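Local coordinates for protein tryparedoxin (Crithidia fasciculata, PDB 1O8X) that probably acts as a thioredoxin-like disulfide oxidoreductase, passing electrons by dithiol-disulfide exchange in the trypanosomatid defence against oxidative stress, at residues I51-K56 with A129-D134. The protein carries 1 engineered substitution. Numbering follows the deposited sequence.
Sequences IEFYDK and ATLVKD
The ring of Phe-53 takes Leu-131 over one face, while the carbonyl oxygen of Asp-134 reaches it obliquely at CE1, 3.9 Å from that atom. The same ring also meets Phe-57 edge-to-face and Trp-142 with the planes inclined. In this thioredoxin fold the contact joins helix 41-57, which packs against the central sheet, to Leu-131 of helix 127-131 and the turn that begins there, so the C-terminal part of the chain packs on the helix.

Mainly apolar and without a hydrogen bond across the two segments, the contact suits a flat aromatic because its face accepts a branched aliphatic group. CD1 of Leu-131 does the touching: it sits 4.3 Å from the ring centroid, 29° off the normal, an off-centre CH-pi contact displaced toward the root of the ring. Phe-53 holds CG anti to its backbone N (chi1 -168°), which carries the ring out from the helix toward Leu-131. The leucine also touches Phe-46 and Leu-50, earlier on helix 41-57, so its forked end fits a row of hydrophobic residues.

A type I turn from Leu-131 to Asp-134 reverses the chain, closed by Asp-134 N bonding to Leu-131 O at 3.0 Å. Asp-134 suits the turn's end because its carboxylate can accept several bonds: OD1 accepts the backbone N-H of Glu-138, and OD2 accepts the backbone N-H of Gln-139 and the indole N-H (NE1) of Trp-142, anchoring the following loop beside the ring. On the exposed flank of helix 41-57, Lys-56 bridges Glu-52 and Glu-136; its NZ meets OE2 of Glu-52 at 3.0 Å, on the anti side and 27° out of the carboxylate plane.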
loop_
_atom_site.group_PDB
_atom_site.type_symbol
_atom_site.label_atom_id
_atom_site.label_comp_id
_atom_site.label_asym_id
_atom_site.label_seq_id
_atom_site.Cartn_x
_atom_site.Cartn_y
_atom_site.Cartn_z
ATOM N N ILE A 51 -2.720 10.363 -1.901
ATOM C CA ILE A 51 -1.488 11.150 -1.807
ATOM C C ILE A 51 -1.667 12.328 -0.839
ATOM O O ILE A 51 -0.795 12.594 -0.014
ATOM C CB ILE A 51 -1.031 11.647 -3.205
ATOM C CG1 ILE A 51 -0.503 10.472 -4.024
ATOM C CG2 ILE A 51 0.055 12.722 -3.082
ATOM C CD1 ILE A 51 -0.220 10.822 -5.495
ATOM N N GLU A 52 -2.808 13.010 -0.908
ATOM C CA GLU A 52 -3.059 14.137 -0.008
ATOM C C GLU A 52 -3.077 13.671 1.450
ATOM O O GLU A 52 -2.484 14.300 2.326
ATOM C CB GLU A 52 -4.392 14.785 -0.363
ATOM C CG GLU A 52 -4.738 15.999 0.481
ATOM C CD GLU A 52 -5.942 16.772 -0.021
ATOM O OE1 GLU A 52 -6.433 16.517 -1.158
ATOM O OE2 GLU A 52 -6.406 17.629 0.754
ATOM N N PHE A 53 -3.767 12.573 1.718
ATOM C CA PHE A 53 -3.811 12.010 3.061
ATOM C C PHE A 53 -2.428 11.578 3.558
ATOM O O PHE A 53 -2.035 11.868 4.702
ATOM C CB PHE A 53 -4.800 10.851 3.087
ATOM C CG PHE A 53 -5.133 10.388 4.478
ATOM C CD1 PHE A 53 -6.181 10.976 5.186
ATOM C CD2 PHE A 53 -4.390 9.384 5.094
ATOM C CE1 PHE A 53 -6.488 10.551 6.489
ATOM C CE2 PHE A 53 -4.686 8.967 6.391
ATOM C CZ PHE A 53 -5.736 9.551 7.079
ATOM N N TYR A 54 -1.673 10.917 2.685
ATOM C CA TYR A 54 -0.326 10.486 3.015
ATOM C C TYR A 54 0.553 11.682 3.353
ATOM O O TYR A 54 1.265 11.671 4.362
ATOM C CB TYR A 54 0.254 9.721 1.829
ATOM C CG TYR A 54 1.649 9.189 1.994
ATOM C CD1 TYR A 54 1.861 7.959 2.606
ATOM C CD2 TYR A 54 2.752 9.903 1.530
ATOM C CE1 TYR A 54 3.135 7.447 2.752
ATOM C CE2 TYR A 54 4.020 9.400 1.675
ATOM C CZ TYR A 54 4.212 8.178 2.292
ATOM O OH TYR A 54 5.460 7.657 2.435
ATOM N N ASP A 55 0.504 12.718 2.520
ATOM C CA ASP A 55 1.374 13.865 2.751
ATOM C C ASP A 55 1.045 14.536 4.085
ATOM O O ASP A 55 1.955 14.943 4.819
ATOM C CB ASP A 55 1.290 14.839 1.577
ATOM C CG ASP A 55 2.099 14.385 0.362
ATOM O OD1 ASP A 55 2.937 13.449 0.447
ATOM O OD2 ASP A 55 1.958 14.950 -0.741
ATOM N N LYS A 56 -0.247 14.636 4.408
ATOM C CA LYS A 56 -0.683 15.268 5.654
ATOM C C LYS A 56 -0.297 14.459 6.887
ATOM O O LYS A 56 0.078 15.026 7.919
ATOM C CB LYS A 56 -2.202 15.426 5.666
ATOM C CG LYS A 56 -2.753 16.547 4.805
ATOM C CD LYS A 56 -4.287 16.554 4.843
ATOM C CE LYS A 56 -4.894 17.641 3.962
ATOM N NZ LYS A 56 -6.363 17.436 3.752
ATOM N N ALA A 129 -12.417 2.779 0.850
ATOM C CA ALA A 129 -13.770 3.317 0.986
ATOM C C ALA A 129 -13.863 4.369 2.076
ATOM O O ALA A 129 -14.554 5.376 1.928
ATOM C CB ALA A 129 -14.756 2.173 1.267
ATOM N N THR A 130 -13.187 4.138 3.199
ATOM C CA THR A 130 -13.352 5.035 4.346
ATOM C C THR A 130 -12.529 6.310 4.183
ATOM O O THR A 130 -12.951 7.381 4.638
ATOM C CB THR A 130 -12.988 4.333 5.660
ATOM O OG1 THR A 130 -11.649 3.845 5.569
ATOM C CG2 THR A 130 -13.868 3.089 5.893
ATOM N N LEU A 131 -11.378 6.217 3.525
ATOM C CA LEU A 131 -10.521 7.389 3.388
ATOM C C LEU A 131 -11.217 8.524 2.642
ATOM O O LEU A 131 -11.080 9.690 3.020
ATOM C CB LEU A 131 -9.203 7.002 2.734
ATOM C CG LEU A 131 -8.124 8.069 2.556
ATOM C CD1 LEU A 131 -6.747 7.416 2.630
ATOM C CD2 LEU A 131 -8.262 8.804 1.261
ATOM N N VAL A 132 -11.946 8.195 1.576
ATOM C CA VAL A 132 -12.557 9.253 0.769
ATOM C C VAL A 132 -13.632 10.011 1.544
ATOM O O VAL A 132 -13.947 11.150 1.206
ATOM C CB VAL A 132 -13.049 8.765 -0.610
ATOM C CG1 VAL A 132 -11.918 8.162 -1.415
ATOM C CG2 VAL A 132 -14.174 7.790 -0.454
ATOM N N LYS A 133 -14.156 9.401 2.595
ATOM C CA LYS A 133 -15.172 10.043 3.425
ATOM C C LYS A 133 -14.607 10.687 4.680
ATOM O O LYS A 133 -15.334 11.381 5.403
ATOM C CB LYS A 133 -16.202 9.014 3.818
ATOM C CG LYS A 133 -16.970 8.537 2.615
ATOM C CD LYS A 133 -18.145 7.687 3.011
ATOM C CE LYS A 133 -19.236 8.498 3.689
ATOM N NZ LYS A 133 -20.039 9.291 2.719
ATOM N N ASP A 134 -13.318 10.471 4.929
ATOM C CA ASP A 134 -12.694 10.976 6.138
ATOM C C ASP A 134 -11.335 11.561 5.805
ATOM O O ASP A 134 -10.322 11.049 6.273
ATOM C CB ASP A 134 -12.637 9.837 7.166
ATOM C CG ASP A 134 -12.056 10.252 8.507
ATOM O OD1 ASP A 134 -12.134 11.444 8.911
ATOM O OD2 ASP A 134 -11.520 9.374 9.228
#